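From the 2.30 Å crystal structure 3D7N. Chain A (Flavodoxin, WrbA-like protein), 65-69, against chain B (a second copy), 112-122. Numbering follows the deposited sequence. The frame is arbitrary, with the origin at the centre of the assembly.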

# COMPACT_ATOMS: atom_id res chain seq x y z
N TYR A 65 5.94 1.49 -13.67
CA TYR A 65 5.97 2.68 -14.45
C TYR A 65 5.04 3.65 -13.81
O TYR A 65 3.94 3.33 -13.48
CB TYR A 65 5.52 2.35 -15.85
CG TYR A 65 5.86 3.38 -16.85
CD1 TYR A 65 7.12 3.46 -17.38
CD2 TYR A 65 4.92 4.27 -17.28
CE1 TYR A 65 7.42 4.41 -18.31
CE2 TYR A 65 5.22 5.21 -18.19
CZ TYR A 65 6.46 5.29 -18.71
OH TYR A 65 6.75 6.24 -19.63
N MSE A 66 5.52 4.86 -13.62
CA MSE A 66 4.82 5.87 -12.89
C MSE A 66 4.20 5.32 -11.62
O MSE A 66 3.09 5.60 -11.27
CB MSE A 66 3.81 6.57 -13.79
CG MSE A 66 4.43 7.33 -14.97
SE MSE A 66 5.66 8.69 -14.51
CE MSE A 66 4.52 9.77 -13.52
N GLY A 67 4.94 4.49 -10.91
CA GLY A 67 4.53 4.08 -9.60
C GLY A 67 3.64 2.88 -9.45
O GLY A 67 3.21 2.60 -8.39
N GLY A 68 3.41 2.16 -10.52
CA GLY A 68 2.50 1.03 -10.52
C GLY A 68 2.72 0.12 -11.71
O GLY A 68 3.61 0.37 -12.48
N PRO A 69 1.94 -0.96 -11.84
CA PRO A 69 2.08 -1.81 -13.01
C PRO A 69 1.75 -1.06 -14.29
O PRO A 69 0.89 -0.16 -14.27
CB PRO A 69 1.06 -2.92 -12.77
CG PRO A 69 0.05 -2.37 -11.91
CD PRO A 69 0.80 -1.39 -10.99
N GLN B 112 -4.36 5.51 -2.76
CA GLN B 112 -2.93 5.50 -2.51
C GLN B 112 -2.10 5.58 -3.75
O GLN B 112 -1.08 6.25 -3.71
CB GLN B 112 -2.53 4.30 -1.69
CG GLN B 112 -3.03 4.42 -0.29
CD GLN B 112 -2.24 3.65 0.71
OE1 GLN B 112 -2.37 2.45 0.80
NE2 GLN B 112 -1.42 4.38 1.52
N TYR B 113 -2.55 4.99 -4.87
CA TYR B 113 -1.87 5.19 -6.15
C TYR B 113 -1.94 6.67 -6.61
O TYR B 113 -1.02 7.24 -7.18
CB TYR B 113 -2.41 4.28 -7.28
CG TYR B 113 -1.74 4.65 -8.60
CD1 TYR B 113 -2.39 5.36 -9.57
CD2 TYR B 113 -0.40 4.37 -8.78
CE1 TYR B 113 -1.73 5.73 -10.79
CE2 TYR B 113 0.27 4.75 -9.94
CZ TYR B 113 -0.39 5.45 -10.92
OH TYR B 113 0.32 5.82 -12.00
N LEU B 114 -3.06 7.28 -6.39
CA LEU B 114 -3.31 8.62 -6.81
C LEU B 114 -2.39 9.58 -6.03
O LEU B 114 -1.81 10.51 -6.55
CB LEU B 114 -4.79 8.85 -6.55
CG LEU B 114 -5.72 8.78 -7.77
CD1 LEU B 114 -5.31 7.92 -8.97
CD2 LEU B 114 -7.15 8.57 -7.35
N VAL B 115 -2.17 9.27 -4.76
CA VAL B 115 -1.21 10.00 -3.98
C VAL B 115 0.24 9.85 -4.52
O VAL B 115 0.98 10.84 -4.61
CB VAL B 115 -1.24 9.54 -2.50
CG1 VAL B 115 -0.06 10.18 -1.75
CG2 VAL B 115 -2.64 9.88 -1.87
N LEU B 116 0.62 8.63 -4.86
CA LEU B 116 1.92 8.36 -5.48
C LEU B 116 2.11 9.12 -6.80
O LEU B 116 3.17 9.64 -7.04
CB LEU B 116 2.10 6.88 -5.75
CG LEU B 116 2.25 5.95 -4.55
CD1 LEU B 116 2.54 4.50 -5.03
CD2 LEU B 116 3.37 6.42 -3.61
N LEU B 117 1.08 9.18 -7.62
CA LEU B 117 1.10 9.82 -8.90
C LEU B 117 1.33 11.31 -8.71
O LEU B 117 2.21 11.87 -9.33
CB LEU B 117 -0.20 9.56 -9.64
CG LEU B 117 -0.31 10.17 -11.03
CD1 LEU B 117 0.96 9.80 -11.90
CD2 LEU B 117 -1.70 9.73 -11.59
N ALA B 118 0.59 11.90 -7.77
CA ALA B 118 0.79 13.30 -7.32
C ALA B 118 2.17 13.55 -6.76
O ALA B 118 2.76 14.55 -7.06
CB ALA B 118 -0.28 13.71 -6.25
N GLY B 119 2.70 12.63 -5.96
CA GLY B 119 4.04 12.77 -5.38
C GLY B 119 5.12 12.71 -6.45
O GLY B 119 6.08 13.49 -6.48
N GLN B 120 4.96 11.77 -7.35
CA GLN B 120 5.88 11.57 -8.48
C GLN B 120 6.02 12.90 -9.24
O GLN B 120 7.11 13.25 -9.73
CB GLN B 120 5.21 10.54 -9.38
CG GLN B 120 6.07 9.91 -10.37
CD GLN B 120 6.39 8.47 -10.04
OE1 GLN B 120 5.67 7.86 -9.28
NE2 GLN B 120 7.52 7.94 -10.60
N HIS B 121 4.91 13.65 -9.32
CA HIS B 121 4.86 14.95 -9.98
C HIS B 121 5.26 16.11 -9.09
O HIS B 121 5.22 17.25 -9.50
CB HIS B 121 3.44 15.18 -10.52
CG HIS B 121 3.16 14.44 -11.79
ND1 HIS B 121 3.58 14.90 -13.02
CD2 HIS B 121 2.53 13.27 -12.03
CE1 HIS B 121 3.21 14.06 -13.96
NE2 HIS B 121 2.58 13.06 -13.39
N GLY B 122 5.59 15.82 -7.85
CA GLY B 122 6.04 16.84 -6.90
C GLY B 122 4.93 17.78 -6.46
O GLY B 122 5.16 18.97 -6.27

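A tight turn from chain A is set against one side of a helix from chain B, and a single hydrogen bond links them. Tyr65(A) to Gly68(A) form a type I' turn, closed by Gly68(A) N to Tyr65(A) O at 3.2 Å and by Tyr65(A) N to Gly68(A) O at 2.8 Å. The carbonyl of Met66(A) takes no part in those two bonds, and Tyr113(B) OH donates to Met66(A) O at 2.9 Å.

The tyrosine reaches that oxygen by its rotamer. Its CA-to-CB bond points sideways to the turn, but chi1 at t (175°) and chi2 of -105° bring the hydroxyl in, and the ring meets the backbone with its edge: Gly67(A) C lies 3.9 Å from Tyr113(B) CE2, near the ring plane. One residue thus supplies a polar tip for Met66(A) O and a ring edge for Gly67(A).

Met66(A), present as selenomethionine, buries the most surface here, 107 Å². Its CB also points sideways, yet three successive m torsions (-63°, -59°, -60°) coil the chain so that its end comes nearer the helix. Met66(A) CE lies 3.5 Å from Gln120(B) CG, 3.9 Å from Leu117(B) CD1 and 3.8 Å from His121(B) NE2. A long unbranched side chain suits this place, since it can bend to put its methyl among three residues. Leu117(B), t then p, also begins sideways and brings its end nearer; His121(B), with chi1 at m, does the same, while its NE2 is hydrogen-bonded elsewhere in the structure.

Leu116(B) and Gln120(B), one helical turn apart, point toward chain A. Leu116(B) takes the m,t rotamer, which places CD1 3.9 Å from Gly67(A) O. Gln120(B) has chi1 at t but chi2 at 108°, between wells; its aliphatic CG packs on the selenomethionine methyl, while OE1 lies 3.8 Å from Gly67(A) N, too far to count as a hydrogen bond.

Gly67(A) has two reasons to be glycine. At phi 88°, psi 8°, a CB on Gly67(A) would jam against the preceding carbonyl oxygen, and it would also come a tight 3.2 Å from Gln120(B) OE1. At Gly68(A), a CB would clash with Pro69(A) CD at 3.0 Å and crowd Tyr113(B) CE2 at 3.4 Å.

The rule to read is economical: bare backbone where the helix comes close, one directed hydroxyl for the carbonyl the turn leaves unpaired, and one flexible side chain to fill the space alongside.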